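Local coordinates for protein exosome complex component Rrp42 (Methanothermobacter thermautotrophicus, PDB 2WNR) that is a probably non-catalytic RNase PH-family component of the archaeal exosome, which degrades RNA, and is thought to help shape the Rrp41 active site, at residues A[33-38]-A[56-61]; A[66-71]-A[175-180]; A[112-117]-A[191-196]. All coordinates share one frame; numbering follows the deposited sequence.

Contact 1 of 3, residues A[33-38]-A[56-61]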
loop_
_atom_site.group_PDB
_atom_site.type_symbol
_atom_site.label_atom_id
_atom_site.label_comp_id
_atom_site.label_asym_id
_atom_site.label_seq_id
_atom_site.Cartn_x
_atom_site.Cartn_y
_atom_site.Cartn_z
ATOM N N GLU A 33 -23.664 36.091 -1.710
ATOM C CA GLU A 33 -24.115 35.871 -0.334
ATOM C C GLU A 33 -23.873 34.441 0.147
ATOM O O GLU A 33 -24.294 33.478 -0.498
ATOM C CB GLU A 33 -25.600 36.225 -0.203
ATOM C CG GLU A 33 -26.173 35.990 1.189
ATOM C CD GLU A 33 -27.642 36.350 1.303
ATOM O OE1 GLU A 33 -28.192 36.974 0.369
ATOM O OE2 GLU A 33 -28.244 36.015 2.346
ATOM N N PHE A 34 -23.205 34.321 1.293
ATOM C CA PHE A 34 -23.000 33.033 1.958
ATOM C C PHE A 34 -24.296 32.469 2.504
ATOM O O PHE A 34 -25.254 33.208 2.748
ATOM C CB PHE A 34 -22.022 33.185 3.123
ATOM C CG PHE A 34 -20.589 33.172 2.712
ATOM C CD1 PHE A 34 -19.904 31.973 2.592
ATOM C CD2 PHE A 34 -19.921 34.356 2.439
ATOM C CE1 PHE A 34 -18.583 31.951 2.203
ATOM C CE2 PHE A 34 -18.592 34.337 2.056
ATOM C CZ PHE A 34 -17.926 33.134 1.937
ATOM N N ARG A 35 -24.317 31.152 2.709
ATOM C CA ARG A 35 -25.394 30.513 3.460
ATOM C C ARG A 35 -25.148 30.770 4.939
ATOM O O ARG A 35 -24.140 31.376 5.307
ATOM C CB ARG A 35 -25.430 29.013 3.177
ATOM C CG ARG A 35 -25.854 28.654 1.767
ATOM C CD ARG A 35 -25.375 27.277 1.369
ATOM N NE ARG A 35 -23.917 27.224 1.313
ATOM C CZ ARG A 35 -23.211 26.131 1.037
ATOM N NH1 ARG A 35 -23.822 24.983 0.786
ATOM N NH2 ARG A 35 -21.880 26.186 1.024
ATOM N N ASP A 36 -26.062 30.316 5.787
ATOM C CA ASP A 36 -25.898 30.476 7.228
ATOM C C ASP A 36 -24.605 29.802 7.676
ATOM O O ASP A 36 -24.218 28.760 7.143
ATOM C CB ASP A 36 -27.101 29.900 7.973
ATOM C CG ASP A 36 -28.353 30.761 7.833
ATOM O OD1 ASP A 36 -29.455 30.183 7.745
ATOM O OD2 ASP A 36 -28.247 32.012 7.818
ATOM N N ILE A 37 -23.911 30.410 8.627
ATOM C CA ILE A 37 -22.682 29.813 9.130
ATOM C C ILE A 37 -22.790 29.547 10.624
ATOM O O ILE A 37 -23.295 30.375 11.380
ATOM C CB ILE A 37 -21.433 30.659 8.792
ATOM C CG1 ILE A 37 -21.231 30.719 7.273
ATOM C CG2 ILE A 37 -20.186 30.064 9.449
ATOM C CD1 ILE A 37 -20.253 31.762 6.824
ATOM N N SER A 38 -22.308 28.375 11.027
ATOM C CA SER A 38 -22.355 27.929 12.403
ATOM C C SER A 38 -20.958 27.449 12.793
ATOM O O SER A 38 -20.379 26.605 12.122
ATOM C CB SER A 38 -23.393 26.807 12.533
ATOM O OG SER A 38 -23.473 26.304 13.850
ATOM N N GLY A 56 -24.286 26.167 5.510
ATOM C CA GLY A 56 -25.492 25.512 5.035
ATOM C C GLY A 56 -25.524 24.170 5.732
ATOM O O GLY A 56 -25.437 24.103 6.960
ATOM N N ASN A 57 -25.609 23.096 4.958
ATOM C CA ASN A 57 -25.594 21.753 5.526
ATOM C C ASN A 57 -24.232 21.084 5.454
ATOM O O ASN A 57 -24.030 20.028 6.055
ATOM C CB ASN A 57 -26.645 20.868 4.860
ATOM C CG ASN A 57 -28.035 21.178 5.331
ATOM O OD1 ASN A 57 -28.243 21.495 6.498
ATOM N ND2 ASN A 57 -29.005 21.081 4.427
ATOM N N THR A 58 -23.312 21.688 4.706
ATOM C CA THR A 58 -21.946 21.200 4.616
ATOM C C THR A 58 -21.321 21.281 5.999
ATOM O O THR A 58 -21.251 22.350 6.599
ATOM C CB THR A 58 -21.111 21.995 3.571
ATOM O OG1 THR A 58 -21.637 21.747 2.263
ATOM C CG2 THR A 58 -19.672 21.573 3.580
ATOM N N GLN A 59 -20.888 20.133 6.502
ATOM C CA GLN A 59 -20.401 20.048 7.863
ATOM C C GLN A 59 -19.011 19.440 7.926
ATOM O O GLN A 59 -18.768 18.378 7.363
ATOM C CB GLN A 59 -21.379 19.248 8.715
ATOM C CG GLN A 59 -21.040 19.226 10.188
ATOM C CD GLN A 59 -22.141 18.624 11.020
ATOM O OE1 GLN A 59 -23.296 18.559 10.593
ATOM N NE2 GLN A 59 -21.797 18.192 12.220
ATOM N N ILE A 60 -18.106 20.123 8.614
ATOM C CA ILE A 60 -16.730 19.673 8.749
ATOM C C ILE A 60 -16.310 19.777 10.209
ATOM O O ILE A 60 -16.541 20.792 10.858
ATOM C CB ILE A 60 -15.756 20.512 7.865
ATOM C CG1 ILE A 60 -16.002 20.240 6.381
ATOM C CG2 ILE A 60 -14.290 20.215 8.201
ATOM C CD1 ILE A 60 -15.141 21.070 5.466
ATOM N N ILE A 61 -15.701 18.715 10.719
ATOM C CA ILE A 61 -15.063 18.750 12.021
ATOM C C ILE A 61 -13.547 18.708 11.862
ATOM O O ILE A 61 -13.017 17.882 11.127
ATOM C CB ILE A 61 -15.531 17.596 12.894
ATOM C CG1 ILE A 61 -17.014 17.779 13.231
ATOM C CG2 ILE A 61 -14.674 17.498 14.159
ATOM C CD1 ILE A 61 -17.676 16.533 13.701
#
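A single backbone hydrogen bond and the side chain of R35 join the lead-in to strand 37-41 with the turn of the 49-55/58-69 beta-hairpin, at one end of the mixed sheet of the first RNase PH-family domain. Strand 49-55 pairs antiparallel with both strands, so the two segments meet around its end rather than side by side in the sheet. G56 sits in the hairpin turn. Its positive phi of 62° suits glycine, and the turn sets its N-H against the carbonyl of D36.

R35 does the rest. Its CB lies 3.9 Å from G56 N, and CD passes 4.1 Å from G56 CA, so the aliphatic part of the arginine runs over the bare glycine backbone. A bend at chi3 (-65°) brings the guanidinium near T58, where R35 NH1 and T58 OG1 approach to 4.2 Å, a contact rather than a bond. Both groups are held from elsewhere: R35 NH2 forms a salt bridge with D208 and a hydrogen bond to the carbonyl of G148, and T58 OG1 bonds to G148 O and D147 N. The loop at 147-148 thus ties the arginine and the buried threonine into one polar network, which probably fixes the guanidinium in position. Across the segments, the G56 N-H points at D36 O over 3.1 Å, nearly straight at 172° and in the carbonyl plane.

Contact 2 of 3, residues A[66-71]-A[175-180]; sequences PQIGEP and GEVVIN
I68 on strand 58-69 meets V177 and I179 on strand 176-180 through methyl and methylene groups, a small apolar contact near the surface, far from the centre of the chain. It joins the end of a long strand of the mixed sheet to an outermost strand of the separate three-stranded antiparallel sheet.

The apolar contacts converge on one atom, the CD1 methyl of I68. It meets CG1 of V177 at 3.9 Å, the two methyls tip to tip. I179 comes to the same methyl differently: it runs alongside I68 with the opposite heading, bringing its CD1 to 3.9 Å and its CG1 to 4.0 Å from I68 CD1. The extended I68 chain, with chi2 at 172°, carries CD1 out from its strand to both partners. On V177 the branch used is CG1, which stands anti to the backbone N (chi1 -178°). V177 and I179 are two residues apart and both direct their side chains toward I68, as alternate positions of a strand do, while V178 between them points away.

Backbone bonding runs within each sheet and does not bridge the two segments. The nearest CA atoms, those of I68 and V177, are 8.9 Å apart, too far for strand pairing. Q67 and G69 bond instead to M136 and V134 of strand 133-145, whereas V178 and N180 bond to E171 and A169 of strand 166-173. K133 touches both I68 and V177, and W135 also packs on I68.

With aliphatic carbon alone meeting across the 111 Å² buried here, the two segments are associated by van der Waals and hydrophobic contact, without a directional bond to fix their register.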
loop_
_atom_site.group_PDB
_atom_site.type_symbol
_atom_site.label_atom_id
_atom_site.label_comp_id
_atom_site.label_asym_id
_atom_site.label_seq_id
_atom_site.Cartn_x
_atom_site.Cartn_y
_atom_site.Cartn_z
ATOM N N PRO A 66 -1.152 18.163 18.417
ATOM C CA PRO A 66 0.265 18.482 18.509
ATOM C C PRO A 66 1.093 17.269 18.897
ATOM O O PRO A 66 0.656 16.429 19.685
ATOM C CB PRO A 66 0.307 19.499 19.639
ATOM C CG PRO A 66 -0.825 19.119 20.498
ATOM C CD PRO A 66 -1.899 18.724 19.552
ATOM N N GLN A 67 2.293 17.196 18.349
ATOM C CA GLN A 67 3.162 16.059 18.568
ATOM C C GLN A 67 4.611 16.502 18.409
ATOM O O GLN A 67 4.901 17.483 17.711
ATOM C CB GLN A 67 2.823 14.979 17.554
ATOM C CG GLN A 67 3.340 13.599 17.883
ATOM C CD GLN A 67 2.948 12.604 16.825
ATOM O OE1 GLN A 67 1.781 12.534 16.431
ATOM N NE2 GLN A 67 3.919 11.836 16.345
ATOM N N ILE A 68 5.523 15.789 19.057
ATOM C CA ILE A 68 6.930 16.168 19.015
ATOM C C ILE A 68 7.735 15.242 18.112
ATOM O O ILE A 68 7.636 14.014 18.229
ATOM C CB ILE A 68 7.536 16.213 20.429
ATOM C CG1 ILE A 68 6.919 17.377 21.208
ATOM C CG2 ILE A 68 9.060 16.350 20.363
ATOM C CD1 ILE A 68 7.290 17.429 22.680
ATOM N N GLY A 69 8.527 15.832 17.215
ATOM C CA GLY A 69 9.446 15.060 16.376
ATOM C C GLY A 69 10.514 15.857 15.654
ATOM O O GLY A 69 10.727 17.040 15.943
ATOM N N GLU A 70 11.199 15.184 14.727
ATOM C CA GLU A 70 12.216 15.790 13.858
ATOM C C GLU A 70 11.627 16.855 12.928
ATOM O O GLU A 70 10.585 16.619 12.297
ATOM C CB GLU A 70 12.905 14.719 12.996
ATOM C CG GLU A 70 13.955 13.859 13.700
ATOM C CD GLU A 70 14.410 12.666 12.852
ATOM O OE1 GLU A 70 13.553 12.011 12.198
ATOM O OE2 GLU A 70 15.626 12.370 12.858
ATOM N N PRO A 71 12.277 18.036 12.863
ATOM C CA PRO A 71 12.040 19.024 11.811
ATOM C C PRO A 71 12.679 18.594 10.490
ATOM O O PRO A 71 13.558 17.721 10.486
ATOM C CB PRO A 71 12.748 20.275 12.345
ATOM C CG PRO A 71 13.803 19.748 13.265
ATOM C CD PRO A 71 13.123 18.590 13.934
ATOM N N GLY A 175 18.857 18.135 27.934
ATOM C CA GLY A 175 19.013 17.757 26.535
ATOM C C GLY A 175 17.793 17.002 26.036
ATOM O O GLY A 175 17.533 16.941 24.827
ATOM N N GLU A 176 17.044 16.421 26.972
ATOM C CA GLU A 176 15.764 15.786 26.652
ATOM C C GLU A 176 14.644 16.834 26.635
ATOM O O GLU A 176 14.838 17.971 27.085
ATOM C CB GLU A 176 15.449 14.652 27.639
ATOM C CG GLU A 176 16.524 13.561 27.714
ATOM C CD GLU A 176 15.953 12.188 28.028
ATOM O OE1 GLU A 176 15.115 11.690 27.232
ATOM O OE2 GLU A 176 16.353 11.603 29.061
ATOM N N VAL A 177 13.480 16.453 26.108
ATOM C CA VAL A 177 12.358 17.386 25.992
ATOM C C VAL A 177 11.297 17.150 27.065
ATOM O O VAL A 177 10.493 16.209 26.988
ATOM C CB VAL A 177 11.743 17.387 24.572
ATOM C CG1 VAL A 177 10.605 18.396 24.466
ATOM C CG2 VAL A 177 12.813 17.706 23.554
ATOM N N VAL A 178 11.319 18.019 28.069
ATOM C CA VAL A 178 10.352 17.994 29.152
ATOM C C VAL A 178 9.030 18.576 28.659
ATOM O O VAL A 178 8.986 19.710 28.172
ATOM C CB VAL A 178 10.861 18.802 30.379
ATOM C CG1 VAL A 178 9.822 18.830 31.495
ATOM C CG2 VAL A 178 12.181 18.232 30.888
ATOM N N ILE A 179 7.963 17.789 28.768
ATOM C CA ILE A 179 6.610 18.304 28.552
ATOM C C ILE A 179 6.029 18.791 29.890
ATOM O O ILE A 179 5.990 18.047 30.872
ATOM C CB ILE A 179 5.680 17.258 27.891
ATOM C CG1 ILE A 179 6.122 16.982 26.450
ATOM C CG2 ILE A 179 4.237 17.738 27.913
ATOM C CD1 ILE A 179 5.329 15.865 25.723
ATOM N N ASN A 180 5.600 20.049 29.924
ATOM C CA ASN A 180 4.968 20.618 31.107
ATOM C C ASN A 180 3.494 20.916 30.837
ATOM O O ASN A 180 3.153 21.954 30.261
ATOM C CB ASN A 180 5.719 21.880 31.554
ATOM C CG ASN A 180 5.264 22.395 32.912
ATOM O OD1 ASN A 180 4.214 22.005 33.421
ATOM N ND2 ASN A 180 6.057 23.285 33.500
#

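Contact 3 of 3, residues A[112-117]-A[191-196]; sequences DRCIRE and RKALMC
C114 carries its SG anti to the backbone N (chi1 -162°), which sends the sulfur from helix 102-117 toward strand 193-201, and M195 meets it by starting out anti as well (chi1 -178°) and then bending at chi3 (-74°). That last bend lays the M195 methyl against the cysteine: CE is 3.8 Å from C114 SG and 3.9 Å from C114 CB. The methyl therefore rests on both atoms of the short side chain. A193, whose CB points to the same side of the strand as that of M195, approaches more loosely, with CB 4.5 Å from C114 SG. L194 between them turns its side chain away and offers only its carbonyl oxygen, likewise 4.5 Å from the sulfur.

All four touching residues are buried, and the packing between the segments is apolar, without a hydrogen bond across it. Away from the strand, D112 and R116, one turn apart on the helix, form a salt bridge. R116 grips the carboxylate side-on: NE lies 2.8 Å from D112 OD1, which is in the guanidinium plane, while R116 NH2 is 3.0 Å from D112 OD2, which lies somewhat out of that plane. Each oxygen uses its syn lone pair, and this paired salt bridge probably limits rotation of both groups. T83 adds a hydrogen bond to D112 OD2, and the carbonyl of I81 receives one from R116 NH2.

Helix and strand segments run roughly antiparallel, their axes 8.5 Å apart at closest approach. A193 and M195 also touch strand 231-237 through C232 and A233, and M195 reaches D152 and V155 of helix 150-164. L194 packs against V258 and L261 of helix 244-268, so strand 193-201 lies between helices 102-117 and 244-268.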
loop_
_atom_site.group_PDB
_atom_site.type_symbol
_atom_site.label_atom_id
_atom_site.label_comp_id
_atom_site.label_asym_id
_atom_site.label_seq_id
_atom_site.Cartn_x
_atom_site.Cartn_y
_atom_site.Cartn_z
ATOM N N ASP A 112 -4.157 23.782 3.316
ATOM C CA ASP A 112 -2.810 23.893 3.806
ATOM C C ASP A 112 -2.138 25.144 3.259
ATOM O O ASP A 112 -1.414 25.826 3.980
ATOM C CB ASP A 112 -1.994 22.656 3.454
ATOM C CG ASP A 112 -0.619 22.688 4.097
ATOM O OD1 ASP A 112 0.272 23.354 3.538
ATOM O OD2 ASP A 112 -0.440 22.077 5.171
ATOM N N ARG A 113 -2.385 25.439 1.988
ATOM C CA ARG A 113 -1.790 26.609 1.344
ATOM C C ARG A 113 -2.202 27.907 2.047
ATOM O O ARG A 113 -1.353 28.742 2.377
ATOM C CB ARG A 113 -2.194 26.658 -0.129
ATOM C CG ARG A 113 -1.363 27.606 -0.987
ATOM C CD ARG A 113 -1.807 27.544 -2.422
ATOM N NE ARG A 113 -1.811 26.163 -2.902
ATOM C CZ ARG A 113 -2.601 25.695 -3.869
ATOM N NH1 ARG A 113 -3.467 26.497 -4.478
ATOM N NH2 ARG A 113 -2.524 24.417 -4.220
ATOM N N CYS A 114 -3.509 28.043 2.273
ATOM C CA CYS A 114 -4.102 29.191 2.946
ATOM C C CYS A 114 -3.528 29.430 4.349
ATOM O O CYS A 114 -3.102 30.546 4.670
ATOM C CB CYS A 114 -5.608 28.995 3.030
ATOM S SG CYS A 114 -6.508 30.486 3.364
ATOM N N ILE A 115 -3.509 28.387 5.177
ATOM C CA ILE A 115 -2.902 28.473 6.508
ATOM C C ILE A 115 -1.400 28.765 6.448
ATOM O O ILE A 115 -0.906 29.610 7.199
ATOM C CB ILE A 115 -3.204 27.209 7.364
ATOM C CG1 ILE A 115 -4.527 27.370 8.105
ATOM C CG2 ILE A 115 -2.124 26.945 8.393
ATOM C CD1 ILE A 115 -5.726 26.993 7.293
ATOM N N ARG A 116 -0.691 28.086 5.547
ATOM C CA ARG A 116 0.769 28.180 5.476
ATOM C C ARG A 116 1.258 29.522 4.928
ATOM O O ARG A 116 2.114 30.161 5.531
ATOM C CB ARG A 116 1.343 27.017 4.654
ATOM C CG ARG A 116 2.881 26.906 4.644
ATOM C CD ARG A 116 3.345 25.652 3.887
ATOM N NE ARG A 116 2.689 24.444 4.392
ATOM C CZ ARG A 116 3.093 23.742 5.453
ATOM N NH1 ARG A 116 4.183 24.109 6.142
ATOM N NH2 ARG A 116 2.408 22.665 5.816
ATOM N N GLU A 117 0.694 29.939 3.798
ATOM C CA GLU A 117 1.150 31.132 3.079
ATOM C C GLU A 117 0.765 32.454 3.757
ATOM O O GLU A 117 1.437 33.471 3.579
ATOM C CB GLU A 117 0.664 31.109 1.626
ATOM C CG GLU A 117 1.181 29.923 0.808
ATOM C CD GLU A 117 2.702 29.808 0.806
ATOM O OE1 GLU A 117 3.381 30.750 0.355
ATOM O OE2 GLU A 117 3.221 28.764 1.254
ATOM N N ARG A 191 -1.594 36.139 12.637
ATOM C CA ARG A 191 -2.695 36.752 11.892
ATOM C C ARG A 191 -3.693 35.713 11.375
ATOM O O ARG A 191 -3.431 34.513 11.411
ATOM C CB ARG A 191 -2.177 37.617 10.733
ATOM C CG ARG A 191 -1.020 37.037 9.910
ATOM C CD ARG A 191 -0.490 38.105 8.967
ATOM N NE ARG A 191 0.869 37.848 8.493
ATOM C CZ ARG A 191 1.986 38.173 9.148
ATOM N NH1 ARG A 191 3.169 37.900 8.610
ATOM N NH2 ARG A 191 1.932 38.758 10.339
ATOM N N LYS A 192 -4.843 36.187 10.910
ATOM C CA LYS A 192 -5.883 35.305 10.391
ATOM C C LYS A 192 -6.043 35.492 8.896
ATOM O O LYS A 192 -5.730 36.553 8.354
ATOM C CB LYS A 192 -7.221 35.562 11.086
ATOM C CG LYS A 192 -7.395 34.830 12.410
ATOM C CD LYS A 192 -8.435 35.506 13.293
ATOM C CE LYS A 192 -7.808 36.601 14.128
ATOM N NZ LYS A 192 -8.834 37.392 14.859
ATOM N N ALA A 193 -6.513 34.440 8.242
ATOM C CA ALA A 193 -6.865 34.477 6.835
ATOM C C ALA A 193 -8.052 33.545 6.633
ATOM O O ALA A 193 -8.173 32.527 7.323
ATOM C CB ALA A 193 -5.698 34.039 5.993
ATOM N N LEU A 194 -8.941 33.897 5.714
ATOM C CA LEU A 194 -10.054 33.017 5.371
ATOM C C LEU A 194 -10.260 32.971 3.861
ATOM O O LEU A 194 -9.598 33.705 3.119
ATOM C CB LEU A 194 -11.343 33.429 6.096
ATOM C CG LEU A 194 -11.423 33.203 7.614
ATOM C CD1 LEU A 194 -12.736 33.725 8.159
ATOM C CD2 LEU A 194 -11.227 31.739 8.013
ATOM N N MET A 195 -11.194 32.128 3.419
ATOM C CA MET A 195 -11.342 31.835 2.007
ATOM C C MET A 195 -12.768 31.953 1.482
ATOM O O MET A 195 -13.738 31.532 2.128
ATOM C CB MET A 195 -10.795 30.441 1.731
ATOM C CG MET A 195 -10.826 30.007 0.287
ATOM S SD MET A 195 -9.792 28.550 0.043
ATOM C CE MET A 195 -8.152 29.289 0.155
ATOM N N CYS A 196 -12.869 32.524 0.286
ATOM C CA CYS A 196 -14.114 32.613 -0.455
ATOM C C CYS A 196 -14.003 31.809 -1.743
ATOM O O CYS A 196 -13.041 31.974 -2.496
ATOM C CB CYS A 196 -14.401 34.066 -0.796
ATOM S SG CYS A 196 -14.817 35.082 0.613
#

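In the fold
Contacts 1 and 2 use opposite ends of strand 58-69 and lie on opposite sides of the chain's centre, their own centres 37 Å apart. Contact 3, the most central, with all its touching residues buried, joins the two RNase PH-family regions and directly touches contact 1, where F34 CZ packs 3.9 Å from C196 SG. Contact 2 stands apart: its nearest atoms are about 14 Å from contact 1 and about 11 Å from contact 3. Contacts 1 and 3 also approach another protein chain of the assembly: R113 forms a salt bridge with an acidic side chain there, and I61 packs on an aromatic one, consistent with a subunit that works within the exosome.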